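Local coordinates for protein beta chain (Acipenser persicus, PDB 6IYH) that probably carries oxygen as the haem-binding beta chain of a four-chain haemoglobin of the Persian sturgeon, at residues A26-L31 against A51-N56; W36-F41 against G45-A50. One frame throughout, in Å; residues are numbered along the deposited sequence.

Contact 1 of 2, residues A26-L31 against A51-N56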
ATOM      1  N   ALA B  26     -18.491  -9.668  -6.750  1.00  8.95           N
ATOM      2  CA  ALA B  26     -17.455  -8.945  -6.127  1.00  9.48           C
ATOM      3  C   ALA B  26     -16.711  -9.777  -5.062  1.00  9.30           C
ATOM      4  O   ALA B  26     -15.422  -9.788  -5.049  1.00  8.85           O
ATOM      5  CB  ALA B  26     -17.988  -7.629  -5.473  1.00  9.56           C
ATOM      6  N   LEU B  27     -17.462 -10.506  -4.233  1.00  8.63           N
ATOM      7  CA  LEU B  27     -16.759 -11.308  -3.215  1.00  8.67           C
ATOM      8  C   LEU B  27     -16.028 -12.504  -3.842  1.00  8.86           C
ATOM      9  O   LEU B  27     -14.965 -12.899  -3.348  1.00  9.86           O
ATOM     10  CB  LEU B  27     -17.761 -11.797  -2.180  1.00  9.81           C
ATOM     11  CG  LEU B  27     -17.140 -12.507  -0.995  1.00 10.63           C
ATOM     12  CD1 LEU B  27     -16.105 -11.703  -0.301  1.00 10.90           C
ATOM     13  CD2 LEU B  27     -18.246 -12.880   0.026  1.00 10.97           C
ATOM     14  N   VAL B  28     -16.599 -13.119  -4.896  1.00  8.30           N
ATOM     15  CA  VAL B  28     -15.926 -14.162  -5.611  1.00  8.21           C
ATOM     16  C   VAL B  28     -14.560 -13.696  -6.095  1.00  9.34           C
ATOM     17  O   VAL B  28     -13.536 -14.395  -5.921  1.00  8.98           O
ATOM     18  CB  VAL B  28     -16.743 -14.722  -6.786  1.00  8.90           C
ATOM     19  CG1 VAL B  28     -15.928 -15.666  -7.609  1.00  8.52           C
ATOM     20  CG2 VAL B  28     -17.956 -15.437  -6.216  1.00  9.11           C
ATOM     21  N   ARG B  29     -14.568 -12.540  -6.743  1.00  8.51           N
ATOM     22  CA  ARG B  29     -13.341 -11.959  -7.204  1.00  8.68           C
ATOM     23  C   ARG B  29     -12.384 -11.681  -6.101  1.00  8.34           C
ATOM     24  O   ARG B  29     -11.194 -11.977  -6.277  1.00  8.67           O
ATOM     25  CB  ARG B  29     -13.554 -10.739  -8.113  1.00  9.03           C
ATOM     26  CG  ARG B  29     -14.197 -11.125  -9.485  1.00 10.39           C
ATOM     27  CD  ARG B  29     -14.553  -9.872 -10.266  1.00 10.94           C
ATOM     28  NE  ARG B  29     -15.330 -10.272 -11.430  1.00 12.10           N
ATOM     29  CZ  ARG B  29     -14.777 -10.640 -12.587  1.00 13.47           C
ATOM     30  NH1 ARG B  29     -13.458 -10.563 -12.792  1.00 12.80           N
ATOM     31  NH2 ARG B  29     -15.554 -11.064 -13.556  1.00 15.00           N
ATOM     32  N   LEU B  30     -12.844 -11.169  -4.942  1.00  8.00           N
ATOM     33  CA  LEU B  30     -11.966 -10.934  -3.862  1.00  8.01           C
ATOM     34  C   LEU B  30     -11.245 -12.242  -3.482  1.00  8.16           C
ATOM     35  O   LEU B  30     -10.025 -12.312  -3.296  1.00  7.58           O
ATOM     36  CB  LEU B  30     -12.677 -10.351  -2.641  1.00  8.23           C
ATOM     37  CG  LEU B  30     -11.781 -10.133  -1.451  1.00  9.18           C
ATOM     38  CD1 LEU B  30     -10.868  -8.964  -1.654  1.00 10.46           C
ATOM     39  CD2 LEU B  30     -12.585 -10.004  -0.193  1.00 10.29           C
ATOM     40  N   LEU B  31     -12.035 -13.285  -3.313  1.00  7.54           N
ATOM     41  CA  LEU B  31     -11.494 -14.573  -2.815  1.00  7.81           C
ATOM     42  C   LEU B  31     -10.611 -15.318  -3.837  1.00  7.71           C
ATOM     43  O   LEU B  31      -9.640 -16.040  -3.422  1.00  8.17           O
ATOM     44  CB  LEU B  31     -12.660 -15.454  -2.365  1.00  8.01           C
ATOM     45  CG  LEU B  31     -13.461 -14.929  -1.182  1.00  8.65           C
ATOM     46  CD1 LEU B  31     -14.676 -15.844  -1.017  1.00  9.16           C
ATOM     47  CD2 LEU B  31     -12.607 -14.945   0.068  1.00  9.34           C
ATOM     48  N   ALA B  51     -13.705 -22.608  -8.740  1.00 19.88           N
ATOM     49  CA  ALA B  51     -14.973 -23.200  -9.038  1.00 21.80           C
ATOM     50  C   ALA B  51     -15.786 -23.366  -7.729  1.00 18.26           C
ATOM     51  O   ALA B  51     -17.039 -23.039  -7.700  1.00 18.92           O
ATOM     52  CB  ALA B  51     -14.755 -24.575  -9.712  1.00 22.88           C
ATOM     53  N   ALA B  52     -15.084 -23.801  -6.695  1.00 18.27           N
ATOM     54  CA  ALA B  52     -15.720 -23.974  -5.353  1.00 18.41           C
ATOM     55  C   ALA B  52     -16.237 -22.643  -4.781  1.00 17.23           C
ATOM     56  O   ALA B  52     -17.331 -22.543  -4.250  1.00 17.69           O
ATOM     57  CB  ALA B  52     -14.747 -24.595  -4.405  1.00 20.66           C
ATOM     58  N   ILE B  53     -15.431 -21.595  -4.944  1.00 14.65           N
ATOM     59  CA  ILE B  53     -15.809 -20.253  -4.506  1.00 14.71           C
ATOM     60  C   ILE B  53     -17.033 -19.781  -5.250  1.00 13.38           C
ATOM     61  O   ILE B  53     -18.058 -19.337  -4.642  1.00 12.17           O
ATOM     62  CB  ILE B  53     -14.640 -19.278  -4.695  1.00 14.38           C
ATOM     63  CG1 ILE B  53     -13.476 -19.582  -3.704  1.00 15.64           C
ATOM     64  CG2 ILE B  53     -15.122 -17.860  -4.542  1.00 13.85           C
ATOM     65  CD1 ILE B  53     -12.139 -18.973  -4.072  1.00 16.01           C
ATOM     66  N   ALA B  54     -16.989 -19.865  -6.587  1.00 15.65           N
ATOM     67  CA  ALA B  54     -18.071 -19.325  -7.407  1.00 15.50           C
ATOM     68  C   ALA B  54     -19.372 -20.004  -7.205  1.00 16.57           C
ATOM     69  O   ALA B  54     -20.399 -19.409  -7.317  1.00 15.08           O
ATOM     70  CB  ALA B  54     -17.669 -19.402  -8.890  1.00 18.28           C
ATOM     71  N   GLY B  55     -19.344 -21.275  -6.852  1.00 14.74           N
ATOM     72  CA  GLY B  55     -20.624 -21.950  -6.587  1.00 17.19           C
ATOM     73  C   GLY B  55     -21.069 -22.019  -5.173  1.00 16.15           C
ATOM     74  O   GLY B  55     -22.108 -22.623  -4.874  1.00 18.65           O
ATOM     75  N   ASN B  56     -20.283 -21.470  -4.251  1.00 14.79           N
ATOM     76  CA  ASN B  56     -20.591 -21.572  -2.849  1.00 12.87           C
ATOM     77  C   ASN B  56     -21.749 -20.635  -2.425  1.00 13.11           C
ATOM     78  O   ASN B  56     -21.618 -19.418  -2.359  1.00 11.19           O
ATOM     79  CB  ASN B  56     -19.294 -21.271  -2.061  1.00 14.65           C
ATOM     80  CG  ASN B  56     -19.428 -21.512  -0.595  1.00 13.38           C
ATOM     81  OD1 ASN B  56     -20.367 -21.108   0.023  1.00 16.85           O
ATOM     82  ND2 ASN B  56     -18.425 -22.115  -0.007  1.00 15.04           N
TER
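No ring or other flat group takes part where V28 and L31 meet I53 and A54; all four meet as aliphatic side chains on two globin helices. Residues 26-31 of helix 19-33 (helix B in globin terms) and 51-55 of helix 50-55 (helix D) run nearly antiparallel, at 158°, with their axes 9.4 Å apart. I53 reaches across with both branches. Its CG2, anti to its own backbone N, slides in alongside V28 and lies 3.9 Å from V28 CG1, while the longer arm ends with CD1 3.9 Å from L31 CB. V28 puts CG2 against the backbone of A54, 4.1 Å from A54 CA, and its CG1 faces A54 CB at 4.3 Å. V59 of helix 57-75 also packs on V28 and L31, and V28 touches an apolar side chain of a neighbouring subunit. An alanine in place of I53 would remove both touching methyls and would probably leave V28 and L31 without their main cover from helix 50-55. The meeting surfaces are mostly aliphatic, with L31 O beside I53 CD1 and no hydrogen bond between the two segments, so the contact holds by fit and exclusion of water.

Contact 2 of 2, residues W36-F41 against G45-A50. With HEM (protoporphyrin IX containing Fe), chain D.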
ATOM      1  N   TRP B  36      -5.508 -15.049  -0.095  1.00 10.39           N
ATOM      2  CA  TRP B  36      -5.225 -14.936   1.309  1.00 11.95           C
ATOM      3  C   TRP B  36      -6.372 -14.442   2.115  1.00 11.44           C
ATOM      4  O   TRP B  36      -6.471 -14.791   3.278  1.00 12.42           O
ATOM      5  CB  TRP B  36      -4.012 -14.104   1.566  1.00 12.36           C
ATOM      6  CG  TRP B  36      -4.002 -12.747   0.918  1.00 13.18           C
ATOM      7  CD1 TRP B  36      -4.520 -11.581   1.433  1.00 12.62           C
ATOM      8  CD2 TRP B  36      -3.463 -12.421  -0.346  1.00 12.19           C
ATOM      9  NE1 TRP B  36      -4.321 -10.572   0.569  1.00 12.59           N
ATOM     10  CE2 TRP B  36      -3.682 -11.042  -0.539  1.00 14.04           C
ATOM     11  CE3 TRP B  36      -2.850 -13.164  -1.372  1.00 12.72           C
ATOM     12  CZ2 TRP B  36      -3.235 -10.387  -1.629  1.00 13.43           C
ATOM     13  CZ3 TRP B  36      -2.443 -12.521  -2.466  1.00 12.53           C
ATOM     14  CH2 TRP B  36      -2.680 -11.141  -2.620  1.00 13.33           C
ATOM     15  N   THR B  37      -7.309 -13.733   1.476  1.00 10.93           N
ATOM     16  CA  THR B  37      -8.470 -13.301   2.154  1.00 10.24           C
ATOM     17  C   THR B  37      -9.381 -14.443   2.576  1.00 10.67           C
ATOM     18  O   THR B  37     -10.212 -14.205   3.433  1.00 11.54           O
ATOM     19  CB  THR B  37      -9.307 -12.281   1.288  1.00 10.32           C
ATOM     20  OG1 THR B  37      -9.743 -12.869   0.059  1.00  9.55           O
ATOM     21  CG2 THR B  37      -8.446 -11.016   0.985  1.00  9.84           C
ATOM     22  N   GLN B  38      -9.224 -15.620   1.970  1.00 10.17           N
ATOM     23  CA  GLN B  38      -9.954 -16.805   2.331  1.00 11.50           C
ATOM     24  C   GLN B  38      -9.775 -17.123   3.850  1.00 13.07           C
ATOM     25  O   GLN B  38     -10.709 -17.688   4.474  1.00 13.65           O
ATOM     26  CB  GLN B  38      -9.589 -18.011   1.467  1.00 12.62           C
ATOM     27  CG  GLN B  38      -9.964 -17.953  -0.026  1.00 12.62           C
ATOM     28  CD  GLN B  38      -9.132 -18.866  -0.862  1.00 16.14           C
ATOM     29  OE1 GLN B  38      -8.574 -19.850  -0.328  1.00 16.21           O
ATOM     30  NE2 GLN B  38      -9.006 -18.593  -2.152  1.00 14.51           N
ATOM     31  N   ARG B  39      -8.657 -16.708   4.438  1.00 15.14           N
ATOM     32  CA  ARG B  39      -8.404 -17.007   5.851  1.00 16.47           C
ATOM     33  C   ARG B  39      -9.432 -16.361   6.752  1.00 17.42           C
ATOM     34  O   ARG B  39      -9.645 -16.829   7.880  1.00 19.37           O
ATOM     35  CB  ARG B  39      -7.014 -16.556   6.307  1.00 19.87           C
ATOM     36  CG  ARG B  39      -6.832 -15.045   6.567  1.00 22.31           C
ATOM     37  CD  ARG B  39      -5.468 -14.660   7.157  1.00 25.41           C
ATOM     38  NE  ARG B  39      -5.238 -15.294   8.430  1.00 22.33           N
ATOM     39  CZ  ARG B  39      -5.745 -14.888   9.591  1.00 24.34           C
ATOM     40  NH1 ARG B  39      -6.544 -13.840   9.658  1.00 26.76           N
ATOM     41  NH2 ARG B  39      -5.432 -15.524  10.713  1.00 27.41           N
ATOM     42  N   TYR B  40     -10.011 -15.243   6.313  1.00 16.22           N
ATOM     43  CA  TYR B  40     -10.906 -14.515   7.209  1.00 15.30           C
ATOM     44  C   TYR B  40     -12.297 -15.151   7.200  1.00 15.57           C
ATOM     45  O   TYR B  40     -13.041 -14.915   8.108  1.00 19.11           O
ATOM     46  CB  TYR B  40     -10.972 -13.072   6.842  1.00 14.62           C
ATOM     47  CG  TYR B  40      -9.677 -12.299   6.912  1.00 14.00           C
ATOM     48  CD1 TYR B  40      -9.172 -11.807   8.111  1.00 14.80           C
ATOM     49  CD2 TYR B  40      -8.947 -12.058   5.761  1.00 13.34           C
ATOM     50  CE1 TYR B  40      -8.007 -11.053   8.184  1.00 14.36           C
ATOM     51  CE2 TYR B  40      -7.769 -11.257   5.811  1.00 15.00           C
ATOM     52  CZ  TYR B  40      -7.274 -10.785   7.045  1.00 13.47           C
ATOM     53  OH  TYR B  40      -6.136  -9.971   7.133  1.00 11.90           O
ATOM     54  N   PHE B  41     -12.585 -16.007   6.246  1.00 18.00           N
ATOM     55  CA  PHE B  41     -13.935 -16.543   5.999  1.00 19.94           C
ATOM     56  C   PHE B  41     -13.952 -18.090   6.107  1.00 23.97           C
ATOM     57  O   PHE B  41     -14.540 -18.782   5.275  1.00 26.00           O
ATOM     58  CB  PHE B  41     -14.348 -16.205   4.572  1.00 19.20           C
ATOM     59  CG  PHE B  41     -14.537 -14.773   4.313  1.00 18.56           C
ATOM     60  CD1 PHE B  41     -15.702 -14.106   4.721  1.00 17.28           C
ATOM     61  CD2 PHE B  41     -13.616 -14.074   3.581  1.00 15.28           C
ATOM     62  CE1 PHE B  41     -15.875 -12.740   4.476  1.00 16.10           C
ATOM     63  CE2 PHE B  41     -13.773 -12.729   3.369  1.00 15.29           C
ATOM     64  CZ  PHE B  41     -14.930 -12.082   3.766  1.00 16.73           C
ATOM     65  N   GLY B  45     -16.762 -22.890   4.575  1.00 23.53           N
ATOM     66  CA  GLY B  45     -16.367 -24.169   4.088  1.00 22.02           C
ATOM     67  C   GLY B  45     -15.267 -24.058   3.077  1.00 22.76           C
ATOM     68  O   GLY B  45     -14.333 -23.228   3.207  1.00 22.55           O
ATOM     69  N   ASN B  46     -15.355 -24.888   2.052  1.00 21.58           N
ATOM     70  CA  ASN B  46     -14.348 -24.958   1.066  1.00 22.81           C
ATOM     71  C   ASN B  46     -14.451 -23.769   0.097  1.00 20.60           C
ATOM     72  O   ASN B  46     -15.393 -23.630  -0.676  1.00 22.33           O
ATOM     73  CB  ASN B  46     -14.369 -26.281   0.306  1.00 26.83           C
ATOM     74  CG  ASN B  46     -13.276 -26.349  -0.766  1.00 29.66           C
ATOM     75  OD1 ASN B  46     -12.199 -25.679  -0.669  1.00 29.50           O
ATOM     76  ND2 ASN B  46     -13.553 -27.126  -1.829  1.00 34.66           N
ATOM     77  N   ILE B  47     -13.467 -22.879   0.231  1.00 18.37           N
ATOM     78  CA  ILE B  47     -13.353 -21.708  -0.630  1.00 17.96           C
ATOM     79  C   ILE B  47     -11.940 -21.631  -1.164  1.00 20.70           C
ATOM     80  O   ILE B  47     -11.405 -20.513  -1.336  1.00 21.00           O
ATOM     81  CB  ILE B  47     -13.775 -20.423   0.081  1.00 16.14           C
ATOM     82  CG1 ILE B  47     -13.031 -20.270   1.392  1.00 17.41           C
ATOM     83  CG2 ILE B  47     -15.290 -20.453   0.372  1.00 17.00           C
ATOM     84  CD1 ILE B  47     -13.265 -18.980   2.156  1.00 15.18           C
ATOM     85  N   SER B  48     -11.336 -22.791  -1.481  1.00 22.62           N
ATOM     86  CA  SER B  48      -9.911 -22.838  -1.813  1.00 24.24           C
ATOM     87  C   SER B  48      -9.622 -22.881  -3.303  1.00 27.44           C
ATOM     88  O   SER B  48      -8.453 -22.932  -3.652  1.00 27.62           O
ATOM     89  CB  SER B  48      -9.247 -24.072  -1.181  1.00 26.72           C
ATOM     90  OG  SER B  48      -9.740 -25.228  -1.819  1.00 29.59           O
ATOM     91  N   ASP B  49     -10.622 -22.939  -4.187  1.00 23.10           N
ATOM     92  CA  ASP B  49     -10.396 -22.867  -5.607  1.00 24.65           C
ATOM     93  C   ASP B  49     -11.545 -22.155  -6.280  1.00 22.14           C
ATOM     94  O   ASP B  49     -12.632 -22.050  -5.685  1.00 20.52           O
ATOM     95  CB  ASP B  49     -10.196 -24.249  -6.230  1.00 25.64           C
ATOM     96  CG  ASP B  49     -11.404 -25.154  -6.107  1.00 27.05           C
ATOM     97  OD1 ASP B  49     -12.328 -25.071  -6.948  1.00 26.04           O
ATOM     98  OD2 ASP B  49     -11.364 -25.970  -5.158  1.00 31.57           O
ATOM     99  N   ALA B  50     -11.285 -21.624  -7.477  1.00 19.59           N
ATOM    100  CA  ALA B  50     -12.266 -20.768  -8.174  1.00 17.18           C
ATOM    101  C   ALA B  50     -13.653 -21.339  -8.365  1.00 19.09           C
ATOM    102  O   ALA B  50     -14.696 -20.643  -8.231  1.00 16.03           O
ATOM    103  CB  ALA B  50     -11.675 -20.308  -9.537  1.00 19.87           C
TER
HETATM  104  CHA HEM D 201     -18.859  -9.417   7.952  1.00 14.89           C
HETATM  105  CHB HEM D 201     -19.472  -5.388   5.413  1.00 14.80           C
HETATM  106  CHC HEM D 201     -14.987  -5.932   3.629  1.00 13.42           C
HETATM  107  CHD HEM D 201     -14.363  -9.887   6.319  1.00 14.55           C
HETATM  108  C1A HEM D 201     -19.359  -8.251   7.420  1.00 14.35           C
HETATM  109  C2A HEM D 201     -20.710  -7.832   7.624  1.00 16.02           C
HETATM  110  C3A HEM D 201     -20.892  -6.736   6.909  1.00 16.50           C
HETATM  111  C4A HEM D 201     -19.682  -6.459   6.218  1.00 15.65           C
HETATM  112  CMA HEM D 201     -22.178  -5.914   6.815  1.00 18.58           C
HETATM  113  CAA HEM D 201     -21.763  -8.475   8.509  1.00 19.40           C
HETATM  114  CBA HEM D 201     -21.744  -7.792   9.874  1.00 20.98           C
HETATM  115  CGA HEM D 201     -22.780  -8.324  10.855  1.00 30.59           C
HETATM  116  O1A HEM D 201     -22.723  -9.486  11.308  1.00 32.49           O
HETATM  117  O2A HEM D 201     -23.707  -7.593  11.247  1.00 27.91           O
HETATM  118  C1B HEM D 201     -18.286  -5.179   4.677  1.00 14.52           C
HETATM  119  C2B HEM D 201     -18.067  -4.069   3.790  1.00 14.48           C
HETATM  120  C3B HEM D 201     -16.836  -4.282   3.242  1.00 14.39           C
HETATM  121  C4B HEM D 201     -16.261  -5.442   3.909  1.00 14.04           C
HETATM  122  CMB HEM D 201     -19.020  -2.939   3.366  1.00 14.31           C
HETATM  123  CAB HEM D 201     -16.053  -3.522   2.243  1.00 17.37           C
HETATM  124  CBB HEM D 201     -16.592  -2.603   1.423  1.00 23.46           C
HETATM  125  C1C HEM D 201     -14.409  -7.077   4.124  1.00 13.24           C
HETATM  126  C2C HEM D 201     -13.100  -7.618   3.832  1.00 12.21           C
HETATM  127  C3C HEM D 201     -12.928  -8.746   4.621  1.00 12.93           C
HETATM  128  C4C HEM D 201     -14.116  -8.856   5.470  1.00 14.33           C
HETATM  129  CMC HEM D 201     -12.281  -7.076   2.715  1.00 13.26           C
HETATM  130  CAC HEM D 201     -11.830  -9.744   4.665  1.00 16.16           C
HETATM  131  CBC HEM D 201     -10.860  -9.730   3.738  1.00 18.60           C
HETATM  132  C1D HEM D 201     -15.613 -10.091   6.930  1.00 14.43           C
HETATM  133  C2D HEM D 201     -15.865 -11.274   7.735  1.00 15.70           C
HETATM  134  C3D HEM D 201     -17.098 -11.147   8.247  1.00 16.85           C
HETATM  135  C4D HEM D 201     -17.572  -9.888   7.670  1.00 14.86           C
HETATM  136  CMD HEM D 201     -14.863 -12.388   8.048  1.00 15.99           C
HETATM  137  CAD HEM D 201     -17.863 -12.124   9.128  1.00 21.24           C
HETATM  138  CBD HEM D 201     -18.362 -13.218   8.139  1.00 26.93           C
HETATM  139  CGD HEM D 201     -19.199 -14.346   8.722  1.00 32.00           C
HETATM  140  O1D HEM D 201     -20.438 -14.259   8.799  1.00 40.77           O
HETATM  141  O2D HEM D 201     -18.646 -15.396   9.040  1.00 32.12           O
HETATM  142  NA  HEM D 201     -18.764  -7.417   6.570  1.00 13.48           N
HETATM  143  NB  HEM D 201     -17.162  -5.923   4.784  1.00 14.04           N
HETATM  144  NC  HEM D 201     -14.950  -7.840   5.150  1.00 12.87           N
HETATM  145  ND  HEM D 201     -16.640  -9.206   6.893  1.00 13.20           N
HETATM  146 FE   HEM D 201     -16.881  -7.605   5.906  1.00 14.44          FE
HETATM  147  O   HOH W   1      -7.582 -19.883  -4.260  1.00 17.98           O
HETATM  148  O   HOH W   2     -17.439  -8.743   4.255  1.00 14.05           O
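In the C-CD corner of the globin fold, where the 3-10 segment through 36-40 meets the loop leading to helix 50-55, I47 lies against Q38 and F41. Q38 and I47 run past each other in opposite directions, with Q38 CB 3.9 Å from I47 CD1. CG1 of I47 stands between its backbone N and carbonyl carbon (chi1 53°), and the arm beyond it is extended, carrying CD1 toward F41, 3.8 Å from F41 CB. F41 thus offers I47 only the root of its side chain and its carbonyl; the ring leads away to the haem. It approaches the porphyrin obliquely, with F41 CZ 3.4 Å from HEM CHD, on the same side as the water bound to the iron, and H62 and F44 also meet this ring. Y40 and T37 close on one haem vinyl, CAC-CBC, Y40 CD2 lying 3.6 Å from HEM CBC, while Y40 OH bonds the backbone N of D98 and an acidic side chain of a neighbouring subunit. Q38 NE2 is gripped twice: it bonds L31 O of helix 19-33 and a water 2.9 Å away, which hands a bond on to S48 O. The loop contains an Asx turn, in which N46 OD1 accepts from S48 N, 45° out of its carbonyl plane. The same oxygen takes S48 OG in that plane, on a lone pair, at 2.8 Å.

How the contacts relate
From the N terminus, the chain runs along helix 19-33, which supplies the first side of contact 1, then turns through 36-41 and 45-50, the two sides of contact 2, before helix 50-55 brings it back to close contact 1. Contact 2, a tight loop with three residues between its segments, is therefore nested inside the wider loop of contact 1. Their centres lie about 9 Å apart, and a probable hydrogen bond joins them, L31 O to Q38 NE2 at 2.9 Å, with I53 packed beside I47. Contact 1 sets helix 50-55 against helix 19-33, and contact 2 packs the two parts of the connecting loop together beside the haem.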